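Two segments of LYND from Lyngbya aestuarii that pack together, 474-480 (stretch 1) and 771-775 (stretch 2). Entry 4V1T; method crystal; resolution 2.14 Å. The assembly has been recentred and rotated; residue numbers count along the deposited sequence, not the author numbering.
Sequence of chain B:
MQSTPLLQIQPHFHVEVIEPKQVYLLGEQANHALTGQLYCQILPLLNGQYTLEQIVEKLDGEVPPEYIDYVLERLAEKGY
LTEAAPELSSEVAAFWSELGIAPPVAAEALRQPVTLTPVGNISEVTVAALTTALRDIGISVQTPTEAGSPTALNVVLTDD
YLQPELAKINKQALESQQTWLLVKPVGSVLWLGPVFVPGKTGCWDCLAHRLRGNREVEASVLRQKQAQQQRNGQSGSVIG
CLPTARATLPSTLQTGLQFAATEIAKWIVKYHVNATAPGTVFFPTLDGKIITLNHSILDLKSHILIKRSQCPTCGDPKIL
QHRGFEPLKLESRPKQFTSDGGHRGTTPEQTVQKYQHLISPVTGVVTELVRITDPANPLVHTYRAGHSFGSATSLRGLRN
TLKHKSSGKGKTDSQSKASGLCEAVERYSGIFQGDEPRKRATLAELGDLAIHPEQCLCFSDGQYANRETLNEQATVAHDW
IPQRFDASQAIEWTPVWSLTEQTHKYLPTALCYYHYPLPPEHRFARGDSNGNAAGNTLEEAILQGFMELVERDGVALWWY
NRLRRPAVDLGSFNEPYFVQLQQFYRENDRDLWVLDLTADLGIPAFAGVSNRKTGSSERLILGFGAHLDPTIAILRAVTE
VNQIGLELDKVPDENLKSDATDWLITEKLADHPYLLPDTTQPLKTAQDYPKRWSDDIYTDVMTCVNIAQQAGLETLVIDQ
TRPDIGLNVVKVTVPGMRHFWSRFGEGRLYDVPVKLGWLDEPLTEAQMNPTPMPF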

ATOM      1  N   ALA B 474      36.166  26.495  -4.169  1.00 69.23           N
ATOM      2  CA  ALA B 474      35.362  25.702  -3.239  1.00 75.49           C
ATOM      3  C   ALA B 474      35.025  24.328  -3.820  1.00 69.60           C
ATOM      4  O   ALA B 474      34.581  24.223  -4.958  1.00 65.96           O
ATOM      5  N   THR B 475      35.246  23.283  -3.023  1.00 74.29           N
ATOM      6  CA  THR B 475      34.918  21.905  -3.400  1.00 73.51           C
ATOM      7  C   THR B 475      33.423  21.623  -3.236  1.00 77.70           C
ATOM      8  O   THR B 475      32.843  20.815  -3.960  1.00 81.79           O
ATOM      9  N   VAL B 476      32.808  22.304  -2.276  1.00 63.23           N
ATOM     10  CA  VAL B 476      31.428  22.040  -1.888  1.00 65.30           C
ATOM     11  C   VAL B 476      30.510  23.190  -2.295  1.00 63.64           C
ATOM     12  O   VAL B 476      30.792  24.363  -2.019  1.00 59.60           O
ATOM     13  N   ALA B 477      29.400  22.839  -2.934  1.00 56.74           N
ATOM     14  CA  ALA B 477      28.498  23.815  -3.533  1.00 60.32           C
ATOM     15  C   ALA B 477      27.778  24.701  -2.518  1.00 61.27           C
ATOM     16  O   ALA B 477      27.552  25.883  -2.771  1.00 62.11           O
ATOM     17  N   HIS B 478      27.415  24.143  -1.371  1.00 65.18           N
ATOM     18  CA  HIS B 478      26.606  24.894  -0.408  1.00 63.05           C
ATOM     19  C   HIS B 478      27.412  25.913   0.401  1.00 55.22           C
ATOM     20  O   HIS B 478      26.841  26.614   1.229  1.00 56.40           O
ATOM     21  N   ASP B 479      28.722  25.991   0.158  1.00 54.11           N
ATOM     22  CA  ASP B 479      29.561  27.042   0.750  1.00 55.58           C
ATOM     23  C   ASP B 479      29.686  28.247  -0.191  1.00 53.07           C
ATOM     24  O   ASP B 479      30.728  28.890  -0.256  1.00 72.72           O
ATOM     25  N   TRP B 480      28.616  28.548  -0.916  1.00 51.69           N
ATOM     26  CA  TRP B 480      28.613  29.659  -1.844  1.00 55.00           C
ATOM     27  C   TRP B 480      28.473  30.959  -1.074  1.00 53.76           C
ATOM     28  O   TRP B 480      27.565  31.108  -0.257  1.00 54.88           O
ATOM     29  N   THR B 771      38.422  22.001   6.269  1.00 45.39           N
ATOM     30  CA  THR B 771      37.627  20.966   5.627  1.00 44.94           C
ATOM     31  C   THR B 771      36.136  21.261   5.785  1.00 42.53           C
ATOM     32  O   THR B 771      35.631  21.255   6.903  1.00 42.25           O
ATOM     33  N   PRO B 772      35.427  21.525   4.670  1.00 43.70           N
ATOM     34  CA  PRO B 772      33.996  21.783   4.824  1.00 52.50           C
ATOM     35  C   PRO B 772      33.263  20.537   5.326  1.00 49.42           C
ATOM     36  O   PRO B 772      33.628  19.418   4.961  1.00 45.51           O
ATOM     37  N   MET B 773      32.257  20.734   6.164  1.00 49.41           N
ATOM     38  CA  MET B 773      31.479  19.615   6.669  1.00 59.36           C
ATOM     39  C   MET B 773      30.784  18.951   5.475  1.00 53.57           C
ATOM     40  O   MET B 773      29.985  19.596   4.798  1.00 50.78           O
ATOM     41  N   PRO B 774      31.095  17.667   5.203  1.00 54.00           N
ATOM     42  CA  PRO B 774      30.760  17.082   3.892  1.00 65.47           C
ATOM     43  C   PRO B 774      29.266  16.890   3.631  1.00 65.04           C
ATOM     44  O   PRO B 774      28.811  17.053   2.504  1.00 78.22           O
ATOM     45  N   PHE B 775      28.523  16.538   4.669  1.00 64.49           N
ATOM     46  CA  PHE B 775      27.107  16.226   4.527  1.00 66.10           C
ATOM     47  C   PHE B 775      26.241  17.456   4.769  1.00 60.28           C
ATOM     48  O   PHE B 775      25.028  17.338   4.949  1.00 62.66           O
TER

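Two irregular segments, far apart in the sequence, meet here over a small area: about 203 Å² is buried, both sides summed, and no hydrogen bond crosses between them. Pro-772 is the centre of the contact. Its CA-to-CB bond points toward stretch 1, and its compact ring, puckered C-gamma exo, offers carbon to three residues there.

Ala-474 leads in without contact, its methyl group directed sideways. Thr-475 points toward stretch 2 in the p rotamer, which leaves OG1 4.1 Å from CG of Pro-772. This is a loose van der Waals approach at an exposed position, where a hydroxyl can remain near solvent while its side chain brushes the ring.

Val-476 supplies the apolar contact. With chi1 at t, CG2 lies 3.9 Å from CB of Pro-772, and a short branched side chain suits a place where the nearest CA atoms across the contact, those of Val-476 and Pro-772, are 7.2 Å apart. Ala-477 is out of reach.

His-478 turns back toward the partner in the p rotamer, chi2 63°. The edge of its ring faces the backbone carbonyls of Met-773 and Pro-774, yet NE2 is 3.8 Å from O of Met-773, too far for a hydrogen bond, and this buried nitrogen has no partner in the model. The other ring nitrogen, ND1 of His-478, gives a weak hydrogen bond to OD1 of Asp-479, 3.1 Å away with an N-H...acceptor angle of 127°.

Asp-479, in the m rotamer, also points inward. Its OD2 comes within 3.4 Å of CB of Pro-772, an ordinary van der Waals contact; both carboxylate oxygens are hydrogen-bonded elsewhere in the structure, so their polar needs are met. A weak backbone hydrogen bond, 3.4 Å from N of Asp-479 to O of Val-476, links the two residues. Trp-480 lies beyond reach.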

ATOM      1  CB  ALA B 474      34.086  26.447  -2.876  1.00 74.31           C
ATOM      2  CB  THR B 475      35.705  20.880  -2.546  1.00 73.14           C
ATOM      3  OG1 THR B 475      35.522  21.159  -1.151  1.00 81.67           O
ATOM      4  CG2 THR B 475      37.195  20.924  -2.872  1.00 66.85           C
ATOM      5  CB  VAL B 476      31.335  21.813  -0.371  1.00 64.86           C
ATOM      6  CG1 VAL B 476      29.915  21.514   0.042  1.00 75.61           C
ATOM      7  CG2 VAL B 476      32.251  20.669   0.039  1.00 65.75           C
ATOM      8  CB  ALA B 477      27.479  23.104  -4.413  1.00 61.36           C
ATOM      9  CB  HIS B 478      25.846  23.936   0.536  1.00 57.24           C
ATOM     10  CG  HIS B 478      26.727  23.018   1.328  1.00 59.87           C
ATOM     11  ND1 HIS B 478      27.638  23.471   2.259  1.00 73.83           N
ATOM     12  CD2 HIS B 478      26.821  21.667   1.335  1.00 62.72           C
ATOM     13  CE1 HIS B 478      28.260  22.439   2.802  1.00 80.61           C
ATOM     14  NE2 HIS B 478      27.780  21.332   2.261  1.00 75.08           N
ATOM     15  CB  ASP B 479      30.952  26.501   1.101  1.00 56.70           C
ATOM     16  CG  ASP B 479      30.947  25.606   2.323  1.00 54.32           C
ATOM     17  OD1 ASP B 479      29.902  25.475   2.982  1.00 63.88           O
ATOM     18  OD2 ASP B 479      32.020  25.057   2.642  1.00 55.72           O
ATOM     19  CB  TRP B 480      27.469  29.521  -2.842  1.00 56.88           C
ATOM     20  CG  TRP B 480      27.488  30.571  -3.915  1.00 47.21           C
ATOM     21  CD1 TRP B 480      28.359  30.654  -4.961  1.00 52.24           C
ATOM     22  CD2 TRP B 480      26.584  31.673  -4.055  1.00 44.01           C
ATOM     23  NE1 TRP B 480      28.061  31.749  -5.742  1.00 57.54           N
ATOM     24  CE2 TRP B 480      26.972  32.389  -5.209  1.00 53.79           C
ATOM     25  CE3 TRP B 480      25.480  32.125  -3.316  1.00 47.82           C
ATOM     26  CZ2 TRP B 480      26.298  33.533  -5.643  1.00 50.23           C
ATOM     27  CZ3 TRP B 480      24.810  33.263  -3.751  1.00 50.41           C
ATOM     28  CH2 TRP B 480      25.226  33.956  -4.903  1.00 49.68           C
ATOM     29  CB  THR B 771      37.911  19.584   6.218  1.00 50.23           C
ATOM     30  OG1 THR B 771      39.299  19.283   6.074  1.00 51.06           O
ATOM     31  CG2 THR B 771      37.088  18.504   5.496  1.00 49.35           C
ATOM     32  CB  PRO B 772      33.539  22.163   3.406  1.00 46.84           C
ATOM     33  CG  PRO B 772      34.803  22.448   2.638  1.00 51.68           C
ATOM     34  CD  PRO B 772      35.859  21.606   3.262  1.00 44.83           C
ATOM     35  CB  MET B 773      30.476  20.095   7.716  1.00 55.04           C
ATOM     36  CG  MET B 773      30.156  19.056   8.791  1.00 57.23           C
ATOM     37  SD  MET B 773      29.136  17.702   8.193  1.00 53.16           S
ATOM     38  CE  MET B 773      27.619  18.563   7.844  1.00 49.88           C
ATOM     39  CB  PRO B 774      31.461  15.715   3.920  1.00 56.64           C
ATOM     40  CG  PRO B 774      32.228  15.658   5.199  1.00 60.36           C
ATOM     41  CD  PRO B 774      31.623  16.647   6.122  1.00 64.48           C
ATOM     42  CB  PHE B 775      26.728  15.088   5.485  1.00 67.52           C
ATOM     43  CG  PHE B 775      27.562  13.842   5.306  1.00 50.58           C
ATOM     44  CD1 PHE B 775      27.383  13.026   4.197  1.00 52.85           C
ATOM     45  CD2 PHE B 775      28.527  13.489   6.242  1.00 48.09           C
ATOM     46  CE1 PHE B 775      28.147  11.878   4.023  1.00 49.89           C
ATOM     47  CE2 PHE B 775      29.293  12.352   6.074  1.00 51.15           C
ATOM     48  CZ  PHE B 775      29.101  11.542   4.963  1.00 54.73           C
TER